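Local coordinates for nucleoid-associated protein HP_0035 (Helicobacter pylori, PDB 3F42) that probably binds DNA as a homodimer and alters its conformation, and may take part in nucleoid organization, DNA protection and regulation of gene expression, at residues N26-H31 with S43-L47; K34-V40 with Y69-A73. All blocks are in the same frame, centred on the assembly; numbering follows the deposited sequence. Where two conformers were deposited one is given.

Interaction 1: N26-H31 with S43-L47; sequences NKDTIH and SFNGL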
loop_
_atom_site.group_PDB
_atom_site.type_symbol
_atom_site.label_atom_id
_atom_site.label_comp_id
_atom_site.label_asym_id
_atom_site.label_seq_id
_atom_site.Cartn_x
_atom_site.Cartn_y
_atom_site.Cartn_z
ATOM N N ASN A 26 -17.905 1.930 -2.807
ATOM C CA ASN A 26 -18.117 2.854 -3.922
ATOM C C ASN A 26 -18.860 2.161 -5.067
ATOM O O ASN A 26 -19.744 2.761 -5.687
ATOM C CB ASN A 26 -16.798 3.371 -4.477
ATOM C CG ASN A 26 -16.126 4.340 -3.561
ATOM O OD1 ASN A 26 -16.782 5.029 -2.765
ATOM N ND2 ASN A 26 -14.793 4.403 -3.648
ATOM N N LYS A 27 -18.469 0.922 -5.364
ATOM C CA LYS A 27 -19.052 0.201 -6.494
ATOM C C LYS A 27 -20.575 0.010 -6.274
ATOM O O LYS A 27 -21.382 0.039 -7.214
ATOM C CB LYS A 27 -18.360 -1.151 -6.670
ATOM C CG LYS A 27 -18.792 -1.880 -7.942
ATOM C CD LYS A 27 -18.228 -3.242 -7.979
ATOM C CE LYS A 27 -18.718 -3.951 -9.237
ATOM N NZ LYS A 27 -17.709 -4.996 -9.572
ATOM N N ASP A 28 -20.958 -0.114 -5.014
ATOM C CA ASP A 28 -22.370 -0.247 -4.620
ATOM C C ASP A 28 -23.172 1.057 -4.524
ATOM O O ASP A 28 -24.372 1.027 -4.239
ATOM C CB ASP A 28 -22.414 -0.950 -3.276
ATOM C CG ASP A 28 -22.938 -2.337 -3.373
ATOM O OD1 ASP A 28 -23.355 -2.785 -4.485
ATOM O OD2 ASP A 28 -22.956 -2.973 -2.299
ATOM N N THR A 29 -22.547 2.203 -4.764
ATOM C CA THR A 29 -23.216 3.489 -4.588
ATOM C C THR A 29 -23.664 3.968 -5.957
ATOM O O THR A 29 -22.841 4.021 -6.866
ATOM C CB THR A 29 -22.268 4.490 -3.901
ATOM O OG1 THR A 29 -21.854 3.928 -2.622
ATOM C CG2 THR A 29 -22.941 5.828 -3.675
ATOM N N ILE A 30 -24.931 4.354 -6.105
ATOM C CA ILE A 30 -25.418 4.863 -7.432
ATOM C C ILE A 30 -25.625 6.370 -7.389
ATOM O O ILE A 30 -26.241 6.873 -6.440
ATOM C CB ILE A 30 -26.769 4.201 -7.802
ATOM C CG1 ILE A 30 -26.613 2.686 -7.794
ATOM C CG2 ILE A 30 -27.308 4.702 -9.201
ATOM C CD1 ILE A 30 -28.000 1.924 -7.904
ATOM N N HIS A 31 -25.117 7.082 -8.409
ATOM C CA HIS A 31 -25.335 8.530 -8.554
ATOM C C HIS A 31 -26.062 8.750 -9.872
ATOM O O HIS A 31 -25.590 8.312 -10.900
ATOM C CB HIS A 31 -24.000 9.315 -8.599
ATOM C CG HIS A 31 -24.189 10.799 -8.799
ATOM N ND1 HIS A 31 -24.159 11.399 -10.048
ATOM C CD2 HIS A 31 -24.430 11.797 -7.917
ATOM C CE1 HIS A 31 -24.385 12.696 -9.918
ATOM N NE2 HIS A 31 -24.556 12.963 -8.637
ATOM N N SER A 43 -26.875 7.071 -14.953
ATOM C CA SER A 43 -26.489 6.595 -13.620
ATOM C C SER A 43 -25.071 6.035 -13.653
ATOM O O SER A 43 -24.735 5.189 -14.484
ATOM C CB SER A 43 -27.442 5.500 -13.129
ATOM O OG SER A 43 -28.749 6.025 -13.020
ATOM N N PHE A 44 -24.289 6.463 -12.672
ATOM C CA PHE A 44 -22.940 5.973 -12.480
ATOM C C PHE A 44 -22.845 5.252 -11.162
ATOM O O PHE A 44 -23.507 5.642 -10.188
ATOM C CB PHE A 44 -21.985 7.150 -12.391
ATOM C CG PHE A 44 -21.789 7.887 -13.704
ATOM C CD1 PHE A 44 -20.818 7.454 -14.600
ATOM C CD2 PHE A 44 -22.560 9.015 -14.026
ATOM C CE1 PHE A 44 -20.598 8.117 -15.807
ATOM C CE2 PHE A 44 -22.333 9.697 -15.254
ATOM C CZ PHE A 44 -21.345 9.231 -16.131
ATOM N N ASN A 45 -21.958 4.274 -11.104
ATOM C CA ASN A 45 -21.546 3.812 -9.776
ATOM C C ASN A 45 -20.385 4.662 -9.254
ATOM O O ASN A 45 -19.869 5.546 -9.954
ATOM C CB ASN A 45 -21.273 2.302 -9.775
ATOM C CG ASN A 45 -20.022 1.901 -10.550
ATOM O OD1 ASN A 45 -19.101 2.700 -10.797
ATOM N ND2 ASN A 45 -19.990 0.636 -10.959
ATOM N N GLY A 46 -19.974 4.407 -8.014
ATOM C CA GLY A 46 -18.971 5.229 -7.374
ATOM C C GLY A 46 -17.563 4.954 -7.851
ATOM O O GLY A 46 -16.617 5.626 -7.417
ATOM N N LEU A 47 -17.413 4.010 -8.775
ATOM C CA LEU A 47 -16.128 3.824 -9.479
ATOM C C LEU A 47 -16.102 4.702 -10.721
ATOM O O LEU A 47 -15.070 4.824 -11.383
ATOM C CB LEU A 47 -15.933 2.369 -9.925
ATOM C CG LEU A 47 -16.037 1.334 -8.806
ATOM C CD1 LEU A 47 -15.772 -0.085 -9.364
ATOM C CD2 LEU A 47 -15.038 1.649 -7.710
#

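Interaction 2: K34-V40 with Y69-A73; sequences KSGGGMV and YLMSA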
loop_
_atom_site.group_PDB
_atom_site.type_symbol
_atom_site.label_atom_id
_atom_site.label_comp_id
_atom_site.label_asym_id
_atom_site.label_seq_id
_atom_site.Cartn_x
_atom_site.Cartn_y
_atom_site.Cartn_z
ATOM N N LYS A 34 -29.549 14.073 -14.315
ATOM C CA LYS A 34 -30.581 14.288 -15.334
ATOM C C LYS A 34 -30.310 15.584 -16.072
ATOM O O LYS A 34 -29.697 16.523 -15.529
ATOM C CB LYS A 34 -31.954 14.308 -14.695
ATOM C CG LYS A 34 -32.286 12.939 -14.076
ATOM C CD LYS A 34 -33.727 12.844 -13.622
ATOM C CE LYS A 34 -33.892 11.619 -12.731
ATOM N NZ LYS A 34 -33.817 10.320 -13.458
ATOM N N SER A 35 -30.756 15.628 -17.313
ATOM C CA SER A 35 -30.714 16.883 -18.080
ATOM C C SER A 35 -31.896 16.929 -19.004
ATOM O O SER A 35 -32.720 15.984 -19.057
ATOM C CB SER A 35 -29.424 16.940 -18.908
ATOM O OG SER A 35 -29.437 15.863 -19.815
ATOM N N GLY A 36 -31.999 18.011 -19.775
ATOM C CA GLY A 36 -33.082 18.081 -20.766
ATOM C C GLY A 36 -34.475 17.985 -20.161
ATOM O O GLY A 36 -35.344 17.319 -20.723
ATOM N N GLY A 37 -34.667 18.646 -19.029
ATOM C CA GLY A 37 -35.965 18.653 -18.344
ATOM C C GLY A 37 -36.354 17.249 -17.920
ATOM O O GLY A 37 -37.561 16.918 -17.864
ATOM N N GLY A 38 -35.354 16.434 -17.604
ATOM C CA GLY A 38 -35.571 15.042 -17.209
ATOM C C GLY A 38 -35.645 14.038 -18.349
ATOM O O GLY A 38 -35.836 12.836 -18.093
HETATM N N MSE A 39 -35.500 14.486 -19.592
HETATM C CA MSE A 39 -35.569 13.583 -20.751
HETATM C C MSE A 39 -34.325 12.726 -20.926
HETATM O O MSE A 39 -34.334 11.762 -21.686
HETATM C CB MSE A 39 -35.839 14.365 -22.040
HETATM C CG MSE A 39 -37.179 15.052 -22.038
HETATM SE SE MSE A 39 -37.544 15.837 -23.781
HETATM C CE MSE A 39 -36.221 17.253 -23.800
ATOM N N VAL A 40 -33.242 13.108 -20.241
ATOM C CA VAL A 40 -32.033 12.271 -20.227
ATOM C C VAL A 40 -31.729 11.931 -18.777
ATOM O O VAL A 40 -31.755 12.809 -17.936
ATOM C CB VAL A 40 -30.835 12.988 -20.878
ATOM C CG1 VAL A 40 -29.510 12.244 -20.598
ATOM C CG2 VAL A 40 -31.023 13.117 -22.387
ATOM N N TYR A 69 -27.853 17.304 -24.388
ATOM C CA TYR A 69 -28.349 16.849 -23.093
ATOM C C TYR A 69 -27.599 15.614 -22.573
ATOM O O TYR A 69 -27.352 15.525 -21.388
ATOM C CB TYR A 69 -29.853 16.560 -23.132
ATOM C CG TYR A 69 -30.671 17.791 -23.417
ATOM C CD1 TYR A 69 -30.333 19.026 -22.827
ATOM C CD2 TYR A 69 -31.780 17.736 -24.271
ATOM C CE1 TYR A 69 -31.090 20.177 -23.076
ATOM C CE2 TYR A 69 -32.533 18.873 -24.529
ATOM C CZ TYR A 69 -32.184 20.089 -23.924
ATOM O OH TYR A 69 -32.924 21.239 -24.167
ATOM N N LEU A 70 -27.211 14.706 -23.451
ATOM C CA LEU A 70 -26.339 13.595 -23.025
ATOM C C LEU A 70 -25.032 14.116 -22.469
ATOM O O LEU A 70 -24.611 13.726 -21.366
ATOM C CB LEU A 70 -26.052 12.628 -24.171
ATOM C CG LEU A 70 -27.215 11.665 -24.431
ATOM C CD1 LEU A 70 -27.071 11.069 -25.844
ATOM C CD2 LEU A 70 -27.256 10.522 -23.362
HETATM N N MSE A 71 -24.368 14.984 -23.207
HETATM C CA MSE A 71 -23.086 15.508 -22.724
HETATM C C MSE A 71 -23.200 16.276 -21.395
HETATM O O MSE A 71 -22.318 16.129 -20.535
HETATM C CB MSE A 71 -22.466 16.408 -23.776
HETATM C CG MSE A 71 -21.927 15.598 -24.918
HETATM SE SE MSE A 71 -20.917 16.718 -26.149
HETATM C CE MSE A 71 -19.485 17.214 -24.981
ATOM N N SER A 72 -24.279 17.061 -21.231
ATOM C CA SER A 72 -24.519 17.788 -20.006
ATOM C C SER A 72 -24.671 16.816 -18.808
ATOM O O SER A 72 -23.980 16.966 -17.795
ATOM C CB SER A 72 -25.825 18.609 -20.143
ATOM O OG SER A 72 -26.051 19.310 -18.952
ATOM N N ALA A 73 -25.543 15.823 -18.966
ATOM C CA ALA A 73 -25.819 14.878 -17.851
ATOM C C ALA A 73 -24.585 14.048 -17.554
ATOM O O ALA A 73 -24.247 13.821 -16.371
ATOM C CB ALA A 73 -26.990 13.963 -18.170
#

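Interaction 1: N26-H31 with S43-L47
Two well-aligned backbone hydrogen bonds define the open end of this antiparallel hairpin. H31 N donates to F44 O at 2.8 Å and 174° (N-H...O), and F44 N donates to H31 O at 2.9 Å and 170°, so H31 and F44 form a hydrogen-bonded pair with both polar groups of each residue used. Alpha hydrogens supply secondary contacts to the same carbonyls: I30 CA lies 3.4 Å from F44 O, and S43 CA 3.3 Å from H31 O. N26 O, at the last turn of helix 5-27, receives T29 N at 3.0 Å and, weakly, G46 N at 2.9 Å and 129°. The fit at G46 is tight: an ideal CB would fall 2.4 Å from N26 O, a clash glycine avoids. T29 O approaches N45 CA to 3.2 Å in another CA-H...O contact. The side chain of N45 folds back, its OD1 accepting L47 N at 2.9 Å in an Asx turn, while its ND2 bonds to E49. Other polar ends are met nearby: N26 ND2 by E23, T29 OG1 by K25 O, S43 OG by T32, G46 O by R85, and L47 O by the Y78 hydroxyl of the third subunit. Carbon contacts add to this: K27 CG meets L47 CD1 at 3.8 Å, N26 CB L47 CD2 at 4.1 Å, and I30 CG2 S43 CB at 4.0 Å. F44 turns to Y78 and L74 of its own helix 63-93. The strand side thus rests on two straight backbone bonds, the helix side on one weak bond, the close fit of G46 and L47 packing.

Interaction 2: K34-V40 with Y69-A73
S35 adopts the p rotamer (chi1 62°), which carries OG to the helix, where it donates to Y69 O at 2.6 Å. That carbonyl also accepts A73 N at 3.0 Å, so the serine joins an intact helical bond. Y69, with chi1 at -64° (m), lays its ring against the turn: G36 CA sits 3.5 Å from the ring centroid and 8° off the normal, a CH-pi contact. An ideal CB on G36 would come 2.8 Å from Y69 CD2, and its positive phi also favours glycine. V40, in the t rotamer, sets CG2 3.7 Å from Y69 CB and CG1 3.9 Å from A73 CB. Selenomethionine M39 brings CE to 4.1 Å from Y69 CE2; M39 and V40 both face S35, a classic beta bulge. The two ends of the turn, at S35-G36 and M39-V40, thus rest on helix 63-93, with L59 beside M39 and V40, while L70 and M71 on the helix pack against I55 and V51 of the third subunit.

From the N terminus, helix 5-27 runs into the 26-31 segment, which opens interaction 1. The chain continues along strand 30-35 and through the 34-40 turn, then returns on strand 40-45 to 43-47, closing interaction 1 across 11 intervening residues. Interaction 2, opened within that loop at 34-40, closes only at 69-73, after strand 50-55 and the start of helix 63-93. The segments alternate, so the two contacts cross rather than nest. Their centres lie about 18 Å apart, towards opposite ends of the same hairpin: interaction 1 ties its open end to helix 5-27, and interaction 2 its turn to helix 63-93.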